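Local coordinates for protein putative acyl-CoA dehydrogenase (Burkholderia xenovorans, PDB 5JSC) that belongs to the acyl-CoA dehydrogenase family of flavoproteins and binds flavin-adenine dinucleotide where its domains meet a second subunit, at residues Ala105-Ala110 with Trp177-Gly182; Thr263-Ala268 with Arg376-Tyr381; Thr129-Arg134 with Ala184-Val189. All coordinates share one frame; numbering follows the deposited sequence.

Interaction 1: Ala105-Ala110 with Trp177-Gly182; sequences ADFALA and WISNGG. With FAD (flavin-adenine dinucleotide), chain M.
At the isoalloxazine end of the FAD pocket, where helix 103-122 faces the last residues of strand 168-179, Phe107 lays the far end of its ring against Ser179 and Asn180. Its CG is anti to the backbone N (chi1 -176°), which carries the ring off the helix toward the turn. CZ of Phe107 comes within 3.4 Å of CB of Ser179, an oblique approach. CE1 of Phe107 lies 3.4 Å from OD1 of Asn180, which sits at the ring edge close to its plane, with the amide turned nearly perpendicular to the ring (85°). A water adds a polar link: it donates to O of Ala108 and accepts from ND2 of Asn180, a nitrogen that also bonds to O of Ala142. Beyond the two segments, His226 stacks on the Phe107 ring.

The turn itself is type II, running from Ile178 to Gly181, with N of Gly181 bonded to O of Ile178 (2.9 Å). Ser179, its second residue, meets the flavin with N and OG. N of Ser179 donates to O4 of FAD over 2.9 Å, at 156°, and OG of Ser179 donates to N5 of FAD, also over 2.9 Å. The serine thus grips the flavin through two neighbouring acceptors while its CB rests against Phe107, so the helix packs against a residue bonded to the cofactor. Trp177 and Ile178 line the pocket just before it. This Trp-Ile-Ser run, with backbone NH and hydroxyl both turned onto the flavin, is typical of the flavin site of the acyl-CoA dehydrogenase fold.

Interaction 2: Thr263-Ala268 with Arg376-Tyr381; sequences TSVAAA and RALRIY. With FAD (flavin-adenine dinucleotide), chain M.
With CG1 of Val265 anti to its backbone N (chi1 176°) and CG of Tyr381 set between its own backbone N and carbonyl carbon (chi1 68°), the valine meets one corner of the tyrosine ring. Both methyls reach CE1 of Tyr381: CG1 of Val265 obliquely at 3.9 Å, CG2 of Val265 at 4.0 Å from the edge, in the ring plane. Leu378 completes the apolar cluster with one branch. Its CD2 lies 4.1 Å from CB of Ala268, one helical turn on from Val265, and 4.0 Å from O of Val265.

The loop is bent back tightly, O of Ala377 accepting from N of both Ile380 and Tyr381, and CA of Leu378 lies over the centre of one Tyr381 ring face. On its other flank Tyr381 touches the cofactor, CD2 standing 3.6 Å from C7 of FAD. Tyr381 thus lies between Val265 and the flavin.

Arg376 and Arg379 both form salt bridges with Asp351 of the second subunit, Arg379 having Glu344 of its own chain as well. Around the cluster, NZ of Lys339 from helix 332-356 hydrogen-bonds to O of Leu378 and O of Tyr381, and Arg95 of helix 88-101 packs on Val265, Ala268 and Tyr381.

Interaction 3: Thr129-Arg134 with Ala184-Val189; sequences TRYLPR and ADFYVV
Just before Tyr131, whose ring meets Phe186, comes Arg130. Its NE donates to OH of Tyr131 over 3.0 Å, nearly straight at 163° and in the guanidinium plane, while its CG lies 3.7 Å above one face of the Tyr131 ring, toward the rim. Asp208 joins in with both carboxylate oxygens, OD2 in a salt bridge with NH2 of Arg130 and OD1 bonded to OH of Tyr131; NE2 of Gln242 is a further partner of that hydroxyl. Three bonds thus fix the end of the phenol and limit how the ring can shift.

Tyr131 then does all the touching across the contact. It presents an edge to the face of Phe186 in a tilted edge-to-face (T-shaped) pair, centroids 5.0 Å apart and planes at 61°. CD1 of Tyr131 is the leading atom, 3.7 Å from CD2 of Phe186 and set over the rim of that ring; CE1 of Tyr131 follows, 4.1 Å from CB of Phe186. On the strand side CG of Phe186 stands between the backbone N and the carbonyl carbon (chi1 66°), which turns the ring toward the helix. The pair joins helix 125-136 of the N-terminal helical domain to strand 186-192 of the middle beta domain, a domain junction of the acyl-CoA dehydrogenase fold, and Ile119 of helix 103-122 packs on both rings.

Leu132 makes no contact with the strand; its side chain packs on Ser116 and Ser120 of that same helix. Next comes a kink: Pro133 has no N-H to give, and N of Arg134 makes no bond to the turn before.

Overall arrangement
Interactions 1 and 3 both join the N-terminal helical domain to the middle beta domain, by consecutive helices (103-122, 125-136) and consecutive strands (168-179, 186-192), and their segments alternate along the chain. Their centres are 14 Å apart, and OH of Tyr187 reaches N of Gly182 at 2.9 Å, a probable hydrogen bond. Interaction 2 comes later, within the C-terminal domain, with its centre 13 Å from that of interaction 1; OD2 of Asp106 packs 3.5 Å from CB of Ala268. The FAD, touched by interactions 1 and 2, lies where the middle and C-terminal domains meet, with the second subunit completing its site; interaction 3 is farther out, 23 Å centre to centre from interaction 2.

Interaction 1: Ala105-Ala110 with Trp177-Gly182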
loop_
_atom_site.group_PDB
_atom_site.type_symbol
_atom_site.label_atom_id
_atom_site.label_comp_id
_atom_site.label_asym_id
_atom_site.label_seq_id
_atom_site.Cartn_x
_atom_site.Cartn_y
_atom_site.Cartn_z
ATOM N N ALA C 105 20.363 -6.568 23.922
ATOM C CA ALA C 105 21.767 -6.696 23.535
ATOM C C ALA C 105 22.105 -5.777 22.368
ATOM O O ALA C 105 23.178 -5.155 22.343
ATOM C CB ALA C 105 22.076 -8.150 23.184
ATOM N N ASP C 106 21.206 -5.676 21.389
ATOM C CA ASP C 106 21.416 -4.734 20.294
ATOM C C ASP C 106 21.546 -3.307 20.814
ATOM O O ASP C 106 22.460 -2.569 20.419
ATOM C CB ASP C 106 20.267 -4.816 19.293
ATOM C CG ASP C 106 20.297 -3.661 18.315
ATOM O OD1 ASP C 106 21.237 -3.629 17.498
ATOM O OD2 ASP C 106 19.407 -2.774 18.375
ATOM N N PHE C 107 20.625 -2.904 21.700
ATOM C CA PHE C 107 20.638 -1.559 22.269
ATOM C C PHE C 107 21.961 -1.268 22.967
ATOM O O PHE C 107 22.544 -0.188 22.797
ATOM C CB PHE C 107 19.462 -1.435 23.248
ATOM C CG PHE C 107 19.290 -0.075 23.855
ATOM C CD1 PHE C 107 19.914 0.248 25.049
ATOM C CD2 PHE C 107 18.454 0.860 23.262
ATOM C CE1 PHE C 107 19.740 1.494 25.622
ATOM C CE2 PHE C 107 18.268 2.114 23.839
ATOM C CZ PHE C 107 18.916 2.419 25.022
ATOM N N ALA C 108 22.457 -2.226 23.749
ATOM C CA ALA C 108 23.694 -2.023 24.490
ATOM C C ALA C 108 24.864 -1.777 23.547
ATOM O O ALA C 108 25.652 -0.846 23.746
ATOM C CB ALA C 108 23.962 -3.231 25.384
ATOM N N LEU C 109 25.005 -2.609 22.512
ATOM C CA LEU C 109 26.115 -2.401 21.587
ATOM C C LEU C 109 25.935 -1.106 20.806
ATOM O O LEU C 109 26.891 -0.338 20.628
ATOM C CB LEU C 109 26.249 -3.587 20.638
ATOM C CG LEU C 109 27.469 -3.485 19.703
ATOM C CD1 LEU C 109 28.260 -4.803 19.609
ATOM C CD2 LEU C 109 27.049 -3.046 18.312
ATOM N N ALA C 110 24.712 -0.847 20.344
ATOM C CA ALA C 110 24.438 0.341 19.542
ATOM C C ALA C 110 24.869 1.609 20.263
ATOM O O ALA C 110 25.478 2.504 19.660
ATOM C CB ALA C 110 22.949 0.406 19.211
ATOM N N TRP C 177 14.475 11.713 26.076
ATOM C CA TRP C 177 14.547 10.447 25.333
ATOM C C TRP C 177 15.977 9.936 25.246
ATOM O O TRP C 177 16.358 9.317 24.252
ATOM C CB TRP C 177 13.965 10.543 23.911
ATOM C CG TRP C 177 12.689 11.331 23.784
ATOM C CD1 TRP C 177 12.516 12.506 23.101
ATOM C CD2 TRP C 177 11.418 11.007 24.353
ATOM N NE1 TRP C 177 11.207 12.936 23.219
ATOM C CE2 TRP C 177 10.520 12.034 23.989
ATOM C CE3 TRP C 177 10.952 9.951 25.146
ATOM C CZ2 TRP C 177 9.187 12.037 24.394
ATOM C CZ3 TRP C 177 9.626 9.949 25.540
ATOM C CH2 TRP C 177 8.759 10.987 25.169
ATOM N N ILE C 178 16.788 10.191 26.269
ATOM C CA ILE C 178 18.220 9.922 26.162
ATOM C C ILE C 178 18.475 8.459 26.510
ATOM O O ILE C 178 18.296 8.042 27.658
ATOM C CB ILE C 178 19.041 10.862 27.054
ATOM C CG1 ILE C 178 18.786 12.319 26.652
ATOM C CG2 ILE C 178 20.531 10.518 26.946
ATOM C CD1 ILE C 178 18.878 12.561 25.152
ATOM N N SER C 179 18.901 7.681 25.509
ATOM C CA SER C 179 19.254 6.284 25.717
ATOM C C SER C 179 20.416 6.155 26.693
ATOM O O SER C 179 21.386 6.914 26.626
ATOM C CB SER C 179 19.623 5.642 24.382
ATOM O OG SER C 179 18.489 5.564 23.539
ATOM N N ASN C 180 20.332 5.158 27.579
ATOM C CA ASN C 180 21.242 4.973 28.708
ATOM C C ASN C 180 21.161 6.116 29.713
ATOM O O ASN C 180 22.000 6.202 30.622
ATOM C CB ASN C 180 22.706 4.781 28.258
ATOM C CG ASN C 180 22.938 3.437 27.596
ATOM O OD1 ASN C 180 22.163 2.495 27.789
ATOM N ND2 ASN C 180 24.008 3.335 26.817
ATOM N N GLY C 181 20.173 7.002 29.582
ATOM C CA GLY C 181 20.021 8.063 30.555
ATOM C C GLY C 181 19.855 7.497 31.949
ATOM O O GLY C 181 19.064 6.573 32.160
ATOM N N GLY C 182 20.607 8.030 32.908
ATOM C CA GLY C 182 20.584 7.533 34.260
ATOM C C GLY C 182 21.633 6.490 34.576
ATOM O O GLY C 182 21.928 6.273 35.756
HETATM P PA FAD M . 8.927 15.631 16.613
HETATM O O1A FAD M . 10.194 16.314 16.257
HETATM O O2A FAD M . 7.856 16.466 17.318
HETATM O O5B FAD M . 8.330 14.991 15.288
HETATM C C5B FAD M . 7.036 14.356 15.327
HETATM C C4B FAD M . 6.847 13.715 13.977
HETATM O O4B FAD M . 6.791 14.746 12.975
HETATM C C3B FAD M . 7.999 12.838 13.506
HETATM O O3B FAD M . 7.998 11.539 14.104
HETATM C C2B FAD M . 7.776 12.815 11.992
HETATM O O2B FAD M . 6.802 11.827 11.655
HETATM C C1B FAD M . 7.198 14.217 11.728
HETATM N N9A FAD M . 8.118 15.171 11.120
HETATM C C8A FAD M . 9.322 15.598 11.617
HETATM N N7A FAD M . 9.896 16.532 10.900
HETATM C C5A FAD M . 9.009 16.734 9.850
HETATM C C6A FAD M . 9.027 17.608 8.749
HETATM N N6A FAD M . 10.023 18.463 8.494
HETATM N N1A FAD M . 7.981 17.566 7.892
HETATM C C2A FAD M . 6.993 16.692 8.128
HETATM N N3A FAD M . 6.868 15.820 9.135
HETATM C C4A FAD M . 7.913 15.895 9.970
HETATM N N1 FAD M . 17.364 11.201 21.173
HETATM C C2 FAD M . 18.642 11.482 21.577
HETATM O O2 FAD M . 19.120 12.626 21.499
HETATM N N3 FAD M . 19.421 10.482 22.097
HETATM C C4 FAD M . 19.041 9.165 22.263
HETATM O O4 FAD M . 19.788 8.367 22.822
HETATM C C4X FAD M . 17.713 8.867 21.811
HETATM N N5 FAD M . 17.258 7.659 21.994
HETATM C C5X FAD M . 15.915 7.424 21.747
HETATM C C6 FAD M . 15.379 6.183 22.087
HETATM C C7 FAD M . 14.019 5.928 21.958
HETATM C C7M FAD M . 13.475 4.587 22.382
HETATM C C8 FAD M . 13.172 6.933 21.452
HETATM C C8M FAD M . 11.689 6.700 21.301
HETATM C C9 FAD M . 13.708 8.166 21.094
HETATM C C9A FAD M . 15.068 8.422 21.243
HETATM N N10 FAD M . 15.623 9.694 20.984
HETATM C C10 FAD M . 16.937 9.956 21.288
HETATM C "C1'" FAD M . 14.741 10.779 20.534
HETATM C "C2'" FAD M . 14.399 10.704 19.049
HETATM O "O2'" FAD M . 15.538 11.013 18.248
HETATM C "C3'" FAD M . 13.276 11.695 18.742
HETATM O "O3'" FAD M . 12.122 11.180 19.390
HETATM C "C4'" FAD M . 12.997 11.874 17.251
HETATM O "O4'" FAD M . 14.071 12.608 16.660
HETATM C "C5'" FAD M . 11.680 12.582 17.005
HETATM O "O5'" FAD M . 11.716 13.841 17.709
HETATM P P FAD M . 10.405 14.202 18.598
HETATM O O1P FAD M . 10.045 13.076 19.504
HETATM O O2P FAD M . 10.632 15.520 19.272
HETATM O O3P FAD M . 9.237 14.365 17.525
HETATM O O HOH W 1 25.572 1.032 25.905
#

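Interaction 2: Thr263-Ala268 with Arg376-Tyr381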
loop_
_atom_site.group_PDB
_atom_site.type_symbol
_atom_site.label_atom_id
_atom_site.label_comp_id
_atom_site.label_asym_id
_atom_site.label_seq_id
_atom_site.Cartn_x
_atom_site.Cartn_y
_atom_site.Cartn_z
ATOM N N THR C 263 22.758 3.715 9.394
ATOM C CA THR C 263 22.768 2.425 8.706
ATOM C C THR C 263 22.721 1.270 9.704
ATOM O O THR C 263 22.127 0.219 9.419
ATOM C CB THR C 263 23.999 2.313 7.803
ATOM O OG1 THR C 263 24.107 3.502 7.010
ATOM C CG2 THR C 263 23.883 1.112 6.862
ATOM N N SER C 264 23.308 1.457 10.889
ATOM C CA SER C 264 23.236 0.426 11.916
ATOM C C SER C 264 21.827 0.279 12.485
ATOM O O SER C 264 21.462 -0.823 12.901
ATOM C CB SER C 264 24.259 0.717 13.031
ATOM O OG SER C 264 23.749 1.594 14.026
ATOM N N VAL C 265 21.024 1.358 12.515
ATOM C CA VAL C 265 19.617 1.220 12.898
ATOM C C VAL C 265 18.876 0.405 11.858
ATOM O O VAL C 265 18.009 -0.416 12.187
ATOM C CB VAL C 265 18.944 2.598 13.075
ATOM C CG1 VAL C 265 17.435 2.446 13.377
ATOM C CG2 VAL C 265 19.616 3.376 14.179
ATOM N N ALA C 266 19.186 0.641 10.582
ATOM C CA ALA C 266 18.635 -0.193 9.522
ATOM C C ALA C 266 19.010 -1.650 9.728
ATOM O O ALA C 266 18.176 -2.544 9.543
ATOM C CB ALA C 266 19.117 0.306 8.164
ATOM N N ALA C 267 20.259 -1.906 10.129
ATOM C CA ALA C 267 20.696 -3.280 10.359
ATOM C C ALA C 267 19.951 -3.916 11.531
ATOM O O ALA C 267 19.567 -5.091 11.465
ATOM C CB ALA C 267 22.208 -3.309 10.588
ATOM N N ALA C 268 19.738 -3.163 12.612
ATOM C CA ALA C 268 18.964 -3.708 13.729
ATOM C C ALA C 268 17.542 -4.032 13.296
ATOM O O ALA C 268 17.009 -5.096 13.638
ATOM C CB ALA C 268 18.954 -2.738 14.911
ATOM N N ARG C 376 8.724 -0.558 16.938
ATOM C CA ARG C 376 7.994 0.674 16.648
ATOM C C ARG C 376 8.880 1.905 16.801
ATOM O O ARG C 376 8.806 2.832 15.981
ATOM C CB ARG C 376 6.753 0.780 17.540
ATOM C CG ARG C 376 5.795 1.904 17.135
ATOM C CD ARG C 376 5.387 1.758 15.679
ATOM N NE ARG C 376 4.610 2.866 15.121
ATOM C CZ ARG C 376 5.161 3.975 14.625
ATOM N NH1 ARG C 376 6.480 4.147 14.702
ATOM N NH2 ARG C 376 4.408 4.929 14.078
ATOM N N ALA C 377 9.763 1.914 17.810
ATOM C CA ALA C 377 10.608 3.083 18.033
ATOM C C ALA C 377 11.663 3.274 16.951
ATOM O O ALA C 377 12.145 4.397 16.781
ATOM C CB ALA C 377 11.310 2.998 19.391
ATOM N N LEU C 378 12.039 2.220 16.219
ATOM C CA LEU C 378 13.124 2.376 15.251
ATOM C C LEU C 378 12.700 3.202 14.047
ATOM O O LEU C 378 13.563 3.654 13.290
ATOM C CB LEU C 378 13.653 1.013 14.794
ATOM C CG LEU C 378 14.645 0.343 15.765
ATOM C CD1 LEU C 378 13.988 -0.111 17.069
ATOM C CD2 LEU C 378 15.379 -0.819 15.112
ATOM N N ARG C 379 11.395 3.416 13.860
ATOM C CA ARG C 379 10.900 4.322 12.838
ATOM C C ARG C 379 10.907 5.768 13.310
ATOM O O ARG C 379 10.543 6.662 12.537
ATOM C CB ARG C 379 9.483 3.892 12.424
ATOM C CG ARG C 379 9.461 2.498 11.766
ATOM C CD ARG C 379 8.061 1.910 11.742
ATOM N NE ARG C 379 7.116 2.849 11.132
ATOM C CZ ARG C 379 5.802 2.833 11.347
ATOM N NH1 ARG C 379 5.279 1.917 12.154
ATOM N NH2 ARG C 379 5.016 3.731 10.752
ATOM N N ILE C 380 11.348 6.011 14.545
ATOM C CA ILE C 380 11.300 7.327 15.169
ATOM C C ILE C 380 12.690 7.816 15.556
ATOM O O ILE C 380 13.082 8.941 15.215
ATOM C CB ILE C 380 10.353 7.331 16.393
ATOM C CG1 ILE C 380 8.919 7.035 15.937
ATOM C CG2 ILE C 380 10.421 8.668 17.134
ATOM C CD1 ILE C 380 7.990 6.586 17.044
ATOM N N TYR C 381 13.474 6.967 16.231
ATOM C CA TYR C 381 14.757 7.463 16.695
ATOM C C TYR C 381 15.806 7.413 15.577
ATOM O O TYR C 381 15.619 6.781 14.534
ATOM C CB TYR C 381 15.204 6.721 17.965
ATOM C CG TYR C 381 15.597 5.243 17.948
ATOM C CD1 TYR C 381 16.561 4.749 17.073
ATOM C CD2 TYR C 381 15.085 4.364 18.910
ATOM C CE1 TYR C 381 16.952 3.411 17.113
ATOM C CE2 TYR C 381 15.485 3.027 18.961
ATOM C CZ TYR C 381 16.423 2.561 18.060
ATOM O OH TYR C 381 16.850 1.248 18.102
HETATM P PA FAD M . 8.927 15.631 16.613
HETATM O O1A FAD M . 10.194 16.314 16.257
HETATM O O2A FAD M . 7.856 16.466 17.318
HETATM O O5B FAD M . 8.330 14.991 15.288
HETATM C C5B FAD M . 7.036 14.356 15.327
HETATM C C4B FAD M . 6.847 13.715 13.977
HETATM O O4B FAD M . 6.791 14.746 12.975
HETATM C C3B FAD M . 7.999 12.838 13.506
HETATM O O3B FAD M . 7.998 11.539 14.104
HETATM C C2B FAD M . 7.776 12.815 11.992
HETATM O O2B FAD M . 6.802 11.827 11.655
HETATM C C1B FAD M . 7.198 14.217 11.728
HETATM N N9A FAD M . 8.118 15.171 11.120
HETATM C C8A FAD M . 9.322 15.598 11.617
HETATM N N7A FAD M . 9.896 16.532 10.900
HETATM C C5A FAD M . 9.009 16.734 9.850
HETATM C C6A FAD M . 9.027 17.608 8.749
HETATM N N6A FAD M . 10.023 18.463 8.494
HETATM N N1A FAD M . 7.981 17.566 7.892
HETATM C C2A FAD M . 6.993 16.692 8.128
HETATM N N3A FAD M . 6.868 15.820 9.135
HETATM C C4A FAD M . 7.913 15.895 9.970
HETATM N N1 FAD M . 17.364 11.201 21.173
HETATM C C2 FAD M . 18.642 11.482 21.577
HETATM O O2 FAD M . 19.120 12.626 21.499
HETATM N N3 FAD M . 19.421 10.482 22.097
HETATM C C4 FAD M . 19.041 9.165 22.263
HETATM O O4 FAD M . 19.788 8.367 22.822
HETATM C C4X FAD M . 17.713 8.867 21.811
HETATM N N5 FAD M . 17.258 7.659 21.994
HETATM C C5X FAD M . 15.915 7.424 21.747
HETATM C C6 FAD M . 15.379 6.183 22.087
HETATM C C7 FAD M . 14.019 5.928 21.958
HETATM C C7M FAD M . 13.475 4.587 22.382
HETATM C C8 FAD M . 13.172 6.933 21.452
HETATM C C8M FAD M . 11.689 6.700 21.301
HETATM C C9 FAD M . 13.708 8.166 21.094
HETATM C C9A FAD M . 15.068 8.422 21.243
HETATM N N10 FAD M . 15.623 9.694 20.984
HETATM C C10 FAD M . 16.937 9.956 21.288
HETATM C "C1'" FAD M . 14.741 10.779 20.534
HETATM C "C2'" FAD M . 14.399 10.704 19.049
HETATM O "O2'" FAD M . 15.538 11.013 18.248
HETATM C "C3'" FAD M . 13.276 11.695 18.742
HETATM O "O3'" FAD M . 12.122 11.180 19.390
HETATM C "C4'" FAD M . 12.997 11.874 17.251
HETATM O "O4'" FAD M . 14.071 12.608 16.660
HETATM C "C5'" FAD M . 11.680 12.582 17.005
HETATM O "O5'" FAD M . 11.716 13.841 17.709
HETATM P P FAD M . 10.405 14.202 18.598
HETATM O O1P FAD M . 10.045 13.076 19.504
HETATM O O2P FAD M . 10.632 15.520 19.272
HETATM O O3P FAD M . 9.237 14.365 17.525
#

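Interaction 3: Thr129-Arg134 with Ala184-Val189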
loop_
_atom_site.group_PDB
_atom_site.type_symbol
_atom_site.label_atom_id
_atom_site.label_comp_id
_atom_site.label_asym_id
_atom_site.label_seq_id
_atom_site.Cartn_x
_atom_site.Cartn_y
_atom_site.Cartn_z
ATOM N N THR C 129 41.836 9.527 24.377
ATOM C CA THR C 129 42.503 8.669 25.355
ATOM C C THR C 129 41.630 8.435 26.582
ATOM O O THR C 129 41.605 7.330 27.140
ATOM C CB THR C 129 43.837 9.299 25.765
ATOM O OG1 THR C 129 44.669 9.416 24.609
ATOM C CG2 THR C 129 44.549 8.457 26.817
ATOM N N ARG C 130 40.918 9.468 27.032
ATOM C CA ARG C 130 40.178 9.347 28.281
ATOM C C ARG C 130 38.931 8.490 28.117
ATOM O O ARG C 130 38.582 7.728 29.022
ATOM C CB ARG C 130 39.817 10.732 28.817
ATOM C CG ARG C 130 38.878 10.710 30.027
ATOM C CD ARG C 130 38.699 12.103 30.622
ATOM N NE ARG C 130 37.615 12.162 31.603
ATOM C CZ ARG C 130 37.721 11.779 32.874
ATOM N NH1 ARG C 130 38.869 11.296 33.334
ATOM N NH2 ARG C 130 36.677 11.876 33.685
ATOM N N TYR C 131 38.250 8.585 26.977
ATOM C CA TYR C 131 36.930 7.969 26.855
ATOM C C TYR C 131 36.896 6.725 25.986
ATOM O O TYR C 131 36.209 5.766 26.340
ATOM C CB TYR C 131 35.909 8.992 26.318
ATOM C CG TYR C 131 35.694 10.100 27.319
ATOM C CD1 TYR C 131 34.868 9.911 28.419
ATOM C CD2 TYR C 131 36.352 11.318 27.194
ATOM C CE1 TYR C 131 34.692 10.910 29.361
ATOM C CE2 TYR C 131 36.181 12.323 28.127
ATOM C CZ TYR C 131 35.350 12.112 29.210
ATOM O OH TYR C 131 35.170 13.107 30.139
ATOM N N LEU C 132 37.615 6.698 24.863
ATOM C CA LEU C 132 37.367 5.621 23.910
ATOM C C LEU C 132 37.841 4.246 24.377
ATOM O O LEU C 132 37.146 3.258 24.107
ATOM C CB LEU C 132 37.985 5.958 22.554
ATOM C CG LEU C 132 37.303 7.146 21.872
ATOM C CD1 LEU C 132 37.921 7.372 20.491
ATOM C CD2 LEU C 132 35.765 6.966 21.745
ATOM N N PRO C 133 38.985 4.107 25.063
ATOM C CA PRO C 133 39.368 2.755 25.500
ATOM C C PRO C 133 38.357 2.127 26.440
ATOM O O PRO C 133 38.128 0.913 26.368
ATOM C CB PRO C 133 40.725 2.981 26.181
ATOM C CG PRO C 133 41.268 4.169 25.497
ATOM C CD PRO C 133 40.082 5.064 25.303
ATOM N N ARG C 134 37.747 2.926 27.323
ATOM C CA ARG C 134 36.756 2.395 28.253
ATOM C C ARG C 134 35.435 2.095 27.553
ATOM O O ARG C 134 34.739 1.146 27.930
ATOM C CB ARG C 134 36.528 3.376 29.402
ATOM N N ALA C 184 24.491 6.036 32.118
ATOM C CA ALA C 184 25.694 6.353 31.357
ATOM C C ALA C 184 26.776 6.945 32.254
ATOM O O ALA C 184 26.494 7.622 33.248
ATOM C CB ALA C 184 25.378 7.338 30.229
ATOM N N ASP C 185 28.034 6.695 31.885
ATOM C CA ASP C 185 29.159 7.324 32.562
ATOM C C ASP C 185 29.491 8.697 31.999
ATOM O O ASP C 185 30.116 9.511 32.693
ATOM C CB ASP C 185 30.383 6.405 32.481
ATOM C CG ASP C 185 30.198 5.145 33.300
ATOM O OD1 ASP C 185 30.153 5.261 34.546
ATOM O OD2 ASP C 185 30.072 4.052 32.714
ATOM N N PHE C 186 29.069 8.978 30.772
ATOM C CA PHE C 186 29.220 10.304 30.194
ATOM C C PHE C 186 28.165 10.459 29.116
ATOM O O PHE C 186 27.626 9.472 28.596
ATOM C CB PHE C 186 30.627 10.522 29.613
ATOM C CG PHE C 186 30.928 9.646 28.430
ATOM C CD1 PHE C 186 30.575 10.043 27.139
ATOM C CD2 PHE C 186 31.540 8.406 28.602
ATOM C CE1 PHE C 186 30.832 9.220 26.044
ATOM C CE2 PHE C 186 31.806 7.594 27.521
ATOM C CZ PHE C 186 31.452 7.996 26.237
ATOM N N TYR C 187 27.898 11.717 28.779
ATOM C CA TYR C 187 26.948 12.109 27.748
ATOM C C TYR C 187 27.660 13.032 26.781
ATOM O O TYR C 187 28.294 13.993 27.214
ATOM C CB TYR C 187 25.741 12.840 28.357
ATOM C CG TYR C 187 24.984 12.010 29.355
ATOM C CD1 TYR C 187 25.351 11.989 30.698
ATOM C CD2 TYR C 187 23.900 11.242 28.957
ATOM C CE1 TYR C 187 24.659 11.214 31.609
ATOM C CE2 TYR C 187 23.201 10.470 29.859
ATOM C CZ TYR C 187 23.581 10.455 31.179
ATOM O OH TYR C 187 22.879 9.665 32.069
ATOM N N VAL C 188 27.567 12.750 25.485
ATOM C CA VAL C 188 27.926 13.749 24.482
ATOM C C VAL C 188 26.714 14.663 24.325
ATOM O O VAL C 188 25.663 14.239 23.837
ATOM C CB VAL C 188 28.328 13.116 23.146
ATOM C CG1 VAL C 188 28.556 14.199 22.104
ATOM C CG2 VAL C 188 29.594 12.295 23.314
ATOM N N VAL C 189 26.849 15.918 24.756
ATOM C CA VAL C 189 25.731 16.858 24.850
ATOM C C VAL C 189 25.921 17.947 23.807
ATOM O O VAL C 189 27.000 18.551 23.722
ATOM C CB VAL C 189 25.631 17.478 26.256
ATOM C CG1 VAL C 189 24.448 18.453 26.338
ATOM C CG2 VAL C 189 25.511 16.397 27.324
#